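PDB 5Z87: EmGH1 from Erythrobacter marinus, which probably hydrolyses beta-glucosidic bonds, releasing glucose from beta-glucosides. Local coordinates for residues Asn511-Ile515 and Glu560-Leu564. Numbering follows the deposited sequence.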
ATOM      1  N   ASN A 511       9.340  19.325  28.139  1.00 30.19           N
ATOM      2  CA  ASN A 511       8.089  19.789  27.545  1.00 31.65           C
ATOM      3  C   ASN A 511       6.980  19.899  28.585  1.00 24.58           C
ATOM      4  O   ASN A 511       6.161  20.821  28.530  1.00 30.38           O
ATOM      5  CB  ASN A 511       7.662  18.845  26.418  1.00 32.02           C
ATOM      6  CG  ASN A 511       8.280  19.208  25.073  1.00 33.34           C
ATOM      7  OD1 ASN A 511       8.586  20.369  24.801  1.00 37.11           O
ATOM      8  ND2 ASN A 511       8.443  18.207  24.217  1.00 31.73           N
ATOM      9  N   ARG A 512       6.916  18.956  29.528  1.00 28.87           N
ATOM     10  CA  ARG A 512       5.907  19.044  30.583  1.00 31.05           C
ATOM     11  C   ARG A 512       6.090  20.295  31.429  1.00 34.07           C
ATOM     12  O   ARG A 512       5.111  20.978  31.757  1.00 34.39           O
ATOM     13  CB  ARG A 512       5.949  17.798  31.458  1.00 35.59           C
ATOM     14  CG  ARG A 512       5.743  16.561  30.652  1.00 37.45           C
ATOM     15  CD  ARG A 512       5.136  15.427  31.413  1.00 37.00           C
ATOM     16  NE  ARG A 512       4.452  14.586  30.437  1.00 64.02           N
ATOM     17  CZ  ARG A 512       5.027  13.591  29.767  1.00 56.78           C
ATOM     18  NH1 ARG A 512       4.319  12.899  28.879  1.00 51.08           N
ATOM     19  NH2 ARG A 512       6.302  13.278  29.996  1.00 51.73           N
ATOM     20  N   ARG A 513       7.339  20.621  31.782  1.00 37.75           N
ATOM     21  CA  ARG A 513       7.597  21.872  32.488  1.00 31.37           C
ATOM     22  C   ARG A 513       7.176  23.066  31.645  1.00 34.90           C
ATOM     23  O   ARG A 513       6.574  24.017  32.162  1.00 40.81           O
ATOM     24  CB  ARG A 513       9.075  21.968  32.874  1.00 35.21           C
ATOM     25  CG  ARG A 513       9.554  20.796  33.725  1.00 32.35           C
ATOM     26  CD  ARG A 513      10.912  21.078  34.361  1.00 42.91           C
ATOM     27  NE  ARG A 513      12.003  21.112  33.383  1.00 50.02           N
ATOM     28  CZ  ARG A 513      12.710  20.046  33.000  1.00 43.39           C
ATOM     29  NH1 ARG A 513      13.689  20.179  32.107  1.00 42.26           N
ATOM     30  NH2 ARG A 513      12.440  18.844  33.507  1.00 37.76           N
ATOM     31  N   LEU A 514       7.459  23.027  30.336  1.00 32.28           N
ATOM     32  CA  LEU A 514       7.064  24.141  29.481  1.00 24.07           C
ATOM     33  C   LEU A 514       5.551  24.243  29.368  1.00 23.92           C
ATOM     34  O   LEU A 514       5.018  25.345  29.207  1.00 26.82           O
ATOM     35  CB  LEU A 514       7.699  24.002  28.098  1.00 33.47           C
ATOM     36  CG  LEU A 514       9.218  24.174  28.017  1.00 41.60           C
ATOM     37  CD1 LEU A 514       9.754  23.635  26.685  1.00 34.48           C
ATOM     38  CD2 LEU A 514       9.622  25.647  28.230  1.00 27.89           C
ATOM     39  N   ILE A 515       4.848  23.112  29.454  1.00 28.15           N
ATOM     40  CA  ILE A 515       3.387  23.135  29.424  1.00 34.24           C
ATOM     41  C   ILE A 515       2.838  23.818  30.673  1.00 30.82           C
ATOM     42  O   ILE A 515       1.972  24.699  30.589  1.00 32.52           O
ATOM     43  CB  ILE A 515       2.831  21.705  29.278  1.00 26.50           C
ATOM     44  CG1 ILE A 515       3.043  21.186  27.855  1.00 33.67           C
ATOM     45  CG2 ILE A 515       1.360  21.674  29.658  1.00 25.50           C
ATOM     46  CD1 ILE A 515       2.795  19.687  27.733  1.00 28.92           C
ATOM     47  N   GLU A 560       4.421  16.009  22.457  1.00 32.04           N
ATOM     48  CA  GLU A 560       3.610  16.462  23.577  1.00 30.35           C
ATOM     49  C   GLU A 560       2.639  17.553  23.192  1.00 27.27           C
ATOM     50  O   GLU A 560       2.062  18.189  24.079  1.00 36.38           O
ATOM     51  CB  GLU A 560       4.503  16.959  24.718  1.00 30.55           C
ATOM     52  CG  GLU A 560       5.129  15.842  25.527  1.00 30.84           C
ATOM     53  CD  GLU A 560       6.153  15.079  24.726  1.00 36.12           C
ATOM     54  OE1 GLU A 560       7.096  15.715  24.212  1.00 36.23           O
ATOM     55  OE2 GLU A 560       6.003  13.849  24.592  1.00 38.99           O
ATOM     56  N   GLN A 561       2.446  17.791  21.898  1.00 25.90           N
ATOM     57  CA  GLN A 561       1.605  18.905  21.479  1.00 25.93           C
ATOM     58  C   GLN A 561       0.145  18.689  21.867  1.00 30.36           C
ATOM     59  O   GLN A 561      -0.560  19.652  22.186  1.00 26.45           O
ATOM     60  CB  GLN A 561       1.718  19.110  19.973  1.00 24.38           C
ATOM     61  CG  GLN A 561       3.080  19.586  19.466  1.00 26.36           C
ATOM     62  CD  GLN A 561       3.064  19.698  17.954  1.00 22.95           C
ATOM     63  OE1 GLN A 561       2.606  20.698  17.400  1.00 22.96           O
ATOM     64  NE2 GLN A 561       3.504  18.640  17.279  1.00 19.00           N
ATOM     65  N   ASN A 562      -0.341  17.445  21.811  1.00 20.35           N
ATOM     66  CA  ASN A 562      -1.715  17.197  22.236  1.00 27.94           C
ATOM     67  C   ASN A 562      -1.860  17.420  23.732  1.00 26.70           C
ATOM     68  O   ASN A 562      -2.846  18.011  24.181  1.00 22.22           O
ATOM     69  CB  ASN A 562      -2.154  15.779  21.857  1.00 16.51           C
ATOM     70  CG  ASN A 562      -2.371  15.619  20.366  1.00 27.25           C
ATOM     71  OD1 ASN A 562      -2.816  16.546  19.687  1.00 23.99           O
ATOM     72  ND2 ASN A 562      -2.044  14.447  19.846  1.00 27.35           N
ATOM     73  N   GLU A 563      -0.879  16.953  24.511  1.00 27.09           N
ATOM     74  CA  GLU A 563      -0.835  17.264  25.936  1.00 27.35           C
ATOM     75  C   GLU A 563      -0.946  18.765  26.167  1.00 30.49           C
ATOM     76  O   GLU A 563      -1.792  19.225  26.941  1.00 32.41           O
ATOM     77  CB  GLU A 563       0.454  16.712  26.550  1.00 29.65           C
ATOM     78  CG  GLU A 563       0.428  16.653  28.066  1.00 32.37           C
ATOM     79  CD  GLU A 563       1.586  15.873  28.646  1.00 37.30           C
ATOM     80  OE1 GLU A 563       2.174  15.041  27.913  1.00 46.91           O
ATOM     81  OE2 GLU A 563       1.901  16.089  29.842  1.00 48.92           O
ATOM     82  N   LEU A 564      -0.117  19.548  25.469  1.00 27.78           N
ATOM     83  CA  LEU A 564      -0.171  20.999  25.625  1.00 23.20           C
ATOM     84  C   LEU A 564      -1.547  21.540  25.264  1.00 35.38           C
ATOM     85  O   LEU A 564      -2.089  22.404  25.968  1.00 34.12           O
ATOM     86  CB  LEU A 564       0.904  21.662  24.761  1.00 27.22           C
ATOM     87  CG  LEU A 564       0.762  23.170  24.519  1.00 28.77           C
ATOM     88  CD1 LEU A 564       1.041  23.979  25.806  1.00 18.88           C
ATOM     89  CD2 LEU A 564       1.664  23.624  23.370  1.00 24.00           C
TER
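Neighbouring helices on one side of an alpha/beta sheet often combine a greasy inner contact with polar links nearer the surface, and these two helical turns illustrate the principle on a small scale. Asn511, buried and directed toward the other segment, opens the series: its ND2 donates a hydrogen bond of 2.8 Å to OE1 of Glu560, while its OD1 accepts one from the backbone N of Ala484, so the amide ties a loop to the start of the second helix. The CA-to-CB bond of Arg512, next along, points sideways to 560-564, yet the guanidinium reaches Glu563, whose OE2 sits at its edge, near its plane. NE of Arg512 lies 3.0 Å from OE2 of Glu563, and NH1 of Arg512 3.2 Å from OE1 of Glu563, a bidentate salt bridge at the exposed margin. Both segments belong to the C-terminal domain of family 3 glycoside hydrolases, where helices 508-522 and 561-569 lead into the adjacent parallel strands 527-533 and 574-580 of a mixed sheet; the contact thus joins successive helices of an alpha/beta layer, away from the ligand pocket. One turn after Asn511, Ile515 supplies the apolar part. CG1 of Ile515 packs 3.8 Å from CB of Leu564, and CD1 of Ile515 sits 3.9 Å from CG of Glu563, using the aliphatic part of that acidic side chain. Leu564 in turn touches Leu532 of strand 527-533, carrying the apolar contact down onto the sheet.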